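Local coordinates for protein alpha-1,3-glucanase (Bacillus circulans, PDB 5ZRU) that probably hydrolyses alpha-1,3-glucan, this chain being the catalytic unit of a longer, multidomain GH87 enzyme, at residues Thr382-Phe396 with Gly409-Thr421. Sequence-based numbering, arbitrary orientation.
Sequences TSNVNGAPAGVNNTF and GIAFFGGSGHKAT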
# COMPACT_ATOMS: atom_id res chain seq x y z
N THR A 382 -16.56 -4.95 5.99
CA THR A 382 -17.34 -5.86 6.83
C THR A 382 -18.41 -6.56 5.98
O THR A 382 -19.62 -6.33 6.11
CB THR A 382 -17.94 -5.11 8.01
OG1 THR A 382 -18.58 -3.92 7.54
CG2 THR A 382 -16.85 -4.72 9.02
N SER A 383 -17.93 -7.43 5.09
CA SER A 383 -18.79 -8.29 4.29
C SER A 383 -19.41 -9.39 5.15
O SER A 383 -18.96 -9.67 6.26
CB SER A 383 -18.00 -8.90 3.13
OG SER A 383 -16.89 -9.64 3.61
N ASN A 384 -20.47 -10.02 4.61
CA ASN A 384 -21.21 -11.01 5.38
C ASN A 384 -21.53 -12.26 4.55
O ASN A 384 -22.57 -12.89 4.74
CB ASN A 384 -22.51 -10.42 5.95
CG ASN A 384 -23.55 -10.10 4.87
OD1 ASN A 384 -23.22 -9.93 3.70
ND2 ASN A 384 -24.81 -10.03 5.28
N VAL A 385 -20.63 -12.63 3.64
CA VAL A 385 -20.83 -13.83 2.83
C VAL A 385 -20.81 -15.05 3.75
O VAL A 385 -20.00 -15.15 4.67
CB VAL A 385 -19.75 -13.94 1.74
CG1 VAL A 385 -20.01 -15.15 0.85
CG2 VAL A 385 -19.66 -12.65 0.92
N ASN A 386 -21.75 -15.97 3.50
CA ASN A 386 -21.83 -17.21 4.27
C ASN A 386 -22.07 -16.96 5.75
O ASN A 386 -21.69 -17.77 6.59
CB ASN A 386 -20.59 -18.08 4.07
CG ASN A 386 -20.40 -18.49 2.63
OD1 ASN A 386 -21.37 -18.68 1.90
ND2 ASN A 386 -19.14 -18.62 2.21
N GLY A 387 -22.70 -15.84 6.10
CA GLY A 387 -23.03 -15.60 7.49
C GLY A 387 -21.88 -15.12 8.35
O GLY A 387 -21.90 -15.32 9.57
N ALA A 388 -20.87 -14.49 7.76
CA ALA A 388 -19.80 -13.92 8.55
C ALA A 388 -20.37 -12.85 9.49
O ALA A 388 -21.29 -12.11 9.10
CB ALA A 388 -18.74 -13.30 7.65
N PRO A 389 -19.86 -12.74 10.71
CA PRO A 389 -20.30 -11.66 11.61
C PRO A 389 -19.71 -10.34 11.18
O PRO A 389 -18.78 -10.27 10.36
CB PRO A 389 -19.75 -12.10 12.96
CG PRO A 389 -18.45 -12.75 12.59
CD PRO A 389 -18.77 -13.52 11.32
N ALA A 390 -20.23 -9.26 11.76
CA ALA A 390 -19.66 -7.94 11.49
C ALA A 390 -18.26 -7.83 12.07
O ALA A 390 -18.03 -8.14 13.25
CB ALA A 390 -20.57 -6.86 12.08
N GLY A 391 -17.32 -7.36 11.25
CA GLY A 391 -15.98 -7.11 11.76
C GLY A 391 -15.97 -5.92 12.71
O GLY A 391 -16.60 -4.89 12.46
N VAL A 392 -15.26 -6.09 13.84
CA VAL A 392 -15.20 -5.06 14.88
C VAL A 392 -13.77 -4.87 15.39
O VAL A 392 -12.93 -5.77 15.31
CB VAL A 392 -16.12 -5.39 16.08
CG1 VAL A 392 -17.58 -5.47 15.64
CG2 VAL A 392 -15.67 -6.69 16.77
N ASN A 393 -13.51 -3.66 15.90
CA ASN A 393 -12.32 -3.34 16.68
C ASN A 393 -11.01 -3.60 15.92
O ASN A 393 -10.05 -4.11 16.49
CB ASN A 393 -12.31 -4.11 18.01
CG ASN A 393 -13.60 -3.96 18.77
OD1 ASN A 393 -14.30 -2.95 18.63
ND2 ASN A 393 -13.94 -4.96 19.60
N ASN A 394 -10.96 -3.22 14.65
CA ASN A 394 -9.71 -3.32 13.91
C ASN A 394 -8.93 -2.01 14.00
O ASN A 394 -9.51 -0.94 14.19
CB ASN A 394 -9.96 -3.71 12.46
CG ASN A 394 -10.55 -5.11 12.33
OD1 ASN A 394 -10.10 -6.04 12.99
ND2 ASN A 394 -11.57 -5.25 11.50
N THR A 395 -7.61 -2.10 13.89
CA THR A 395 -6.72 -0.97 14.13
C THR A 395 -5.68 -0.86 13.03
O THR A 395 -4.98 -1.83 12.73
CB THR A 395 -5.98 -1.12 15.46
OG1 THR A 395 -6.94 -1.23 16.53
CG2 THR A 395 -5.04 0.07 15.69
N PHE A 396 -5.53 0.35 12.46
CA PHE A 396 -4.50 0.68 11.48
C PHE A 396 -3.69 1.82 12.07
O PHE A 396 -4.10 2.99 11.97
CB PHE A 396 -5.11 1.12 10.13
CG PHE A 396 -5.90 0.05 9.41
CD1 PHE A 396 -5.50 -1.28 9.42
CD2 PHE A 396 -7.05 0.39 8.70
CE1 PHE A 396 -6.24 -2.26 8.74
CE2 PHE A 396 -7.79 -0.58 8.02
CZ PHE A 396 -7.39 -1.90 8.04
N GLY A 409 -6.02 5.93 1.23
CA GLY A 409 -4.99 5.30 2.04
C GLY A 409 -5.55 4.39 3.12
O GLY A 409 -5.05 3.28 3.34
N ILE A 410 -6.60 4.84 3.81
CA ILE A 410 -7.26 4.07 4.86
C ILE A 410 -8.76 4.17 4.64
O ILE A 410 -9.27 5.26 4.37
CB ILE A 410 -6.90 4.59 6.27
CG1 ILE A 410 -5.40 4.43 6.53
CG2 ILE A 410 -7.76 3.90 7.34
CD1 ILE A 410 -4.97 4.93 7.90
N ALA A 411 -9.47 3.05 4.77
CA ALA A 411 -10.91 3.04 4.56
C ALA A 411 -11.62 2.12 5.55
O ALA A 411 -11.15 1.01 5.81
CB ALA A 411 -11.26 2.61 3.13
N PHE A 412 -12.77 2.57 6.06
CA PHE A 412 -13.67 1.72 6.84
C PHE A 412 -15.02 1.72 6.14
O PHE A 412 -15.54 2.79 5.78
CB PHE A 412 -13.83 2.19 8.30
CG PHE A 412 -12.56 2.17 9.12
CD1 PHE A 412 -11.69 1.09 9.07
CD2 PHE A 412 -12.25 3.25 9.94
CE1 PHE A 412 -10.53 1.07 9.83
CE2 PHE A 412 -11.08 3.25 10.71
CZ PHE A 412 -10.22 2.16 10.66
N PHE A 413 -15.60 0.54 5.97
CA PHE A 413 -16.87 0.40 5.26
C PHE A 413 -18.02 -0.12 6.12
O PHE A 413 -19.15 -0.20 5.63
CB PHE A 413 -16.67 -0.50 4.04
CG PHE A 413 -15.64 0.04 3.09
CD1 PHE A 413 -15.82 1.29 2.51
CD2 PHE A 413 -14.48 -0.66 2.80
CE1 PHE A 413 -14.87 1.83 1.65
CE2 PHE A 413 -13.53 -0.13 1.93
CZ PHE A 413 -13.73 1.11 1.36
N GLY A 414 -17.77 -0.45 7.38
CA GLY A 414 -18.85 -0.91 8.23
C GLY A 414 -18.29 -1.48 9.53
O GLY A 414 -17.09 -1.41 9.79
N GLY A 415 -19.20 -2.04 10.32
CA GLY A 415 -18.83 -2.60 11.61
C GLY A 415 -18.75 -1.59 12.74
O GLY A 415 -19.43 -0.56 12.72
N SER A 416 -17.92 -1.88 13.74
CA SER A 416 -17.89 -1.07 14.95
C SER A 416 -16.48 -1.03 15.53
O SER A 416 -15.73 -2.01 15.43
CB SER A 416 -18.89 -1.61 15.98
OG SER A 416 -18.82 -0.90 17.20
N GLY A 417 -16.14 0.10 16.14
CA GLY A 417 -14.99 0.18 17.04
C GLY A 417 -13.62 0.25 16.39
O GLY A 417 -12.62 0.12 17.11
N HIS A 418 -13.54 0.46 15.08
CA HIS A 418 -12.25 0.53 14.40
C HIS A 418 -11.54 1.83 14.74
O HIS A 418 -12.17 2.84 15.05
CB HIS A 418 -12.44 0.44 12.89
CG HIS A 418 -13.36 -0.65 12.46
ND1 HIS A 418 -13.17 -1.97 12.83
CD2 HIS A 418 -14.47 -0.64 11.68
CE1 HIS A 418 -14.12 -2.71 12.30
NE2 HIS A 418 -14.93 -1.93 11.60
N LYS A 419 -10.21 1.81 14.68
CA LYS A 419 -9.48 3.05 14.83
C LYS A 419 -8.28 3.07 13.91
O LYS A 419 -7.74 2.03 13.54
CB LYS A 419 -9.02 3.30 16.27
CG LYS A 419 -7.91 2.39 16.72
CD LYS A 419 -7.60 2.69 18.20
CE LYS A 419 -6.75 1.60 18.83
NZ LYS A 419 -6.29 2.00 20.19
N ALA A 420 -7.87 4.28 13.54
CA ALA A 420 -6.68 4.48 12.71
C ALA A 420 -5.96 5.68 13.31
O ALA A 420 -6.48 6.80 13.25
CB ALA A 420 -7.06 4.72 11.25
N THR A 421 -4.79 5.45 13.90
CA THR A 421 -4.10 6.52 14.62
C THR A 421 -2.62 6.54 14.27
O THR A 421 -2.03 5.52 13.92
CB THR A 421 -4.25 6.38 16.15
OG1 THR A 421 -3.43 5.29 16.60
CG2 THR A 421 -5.70 6.12 16.56
O HOH W 1 -17.15 -2.27 18.88
O HOH W 2 -9.89 -0.69 17.33
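H418 and N394 run alongside each other, with imidazole and side-chain amide planes only 7° apart. The backbone N of N394 donates to ND1 of H418 at 3.1 Å, almost exactly in the ring plane. At the other edge, NE2 of H418 donates to the O of G414 in its own loop, 2.9 Å away, a more bent bond. CG of H418 is anti to its carbonyl carbon, beside the backbone N (chi1 -47°), and the ring lies with G414 at its edge and S416 O over one face, while CB rests over the centre of the F412 ring. N394's amide turns to the preceding coil, binding T360 and S363. With an alanine here instead of H418, N394 N is likely to lose its acceptor and G414 O its donor, and a gap would probably open where the ring lay.

Further along, the F396 and F412 rings are nearly parallel but so far offset that little of one covers the other, with CE2 of F396 3.7 Å from CE1 of F412. On the other face of the 395-396 and 419-421 strands, the extended K419 chain runs alongside T395, CE 3.7 Å from OG1. Parallel pairing holds the backbones: K419 N to N394 O, 2.9 Å, and F396 N to K419 O, 3.0 Å.

These are successive coils of the pectate-lyase-like parallel beta-helix. Accepting at ND1 and donating at NE2 suggests a neutral imidazole, protonated on NE2, that ties the 414-417 turn to the coil before it.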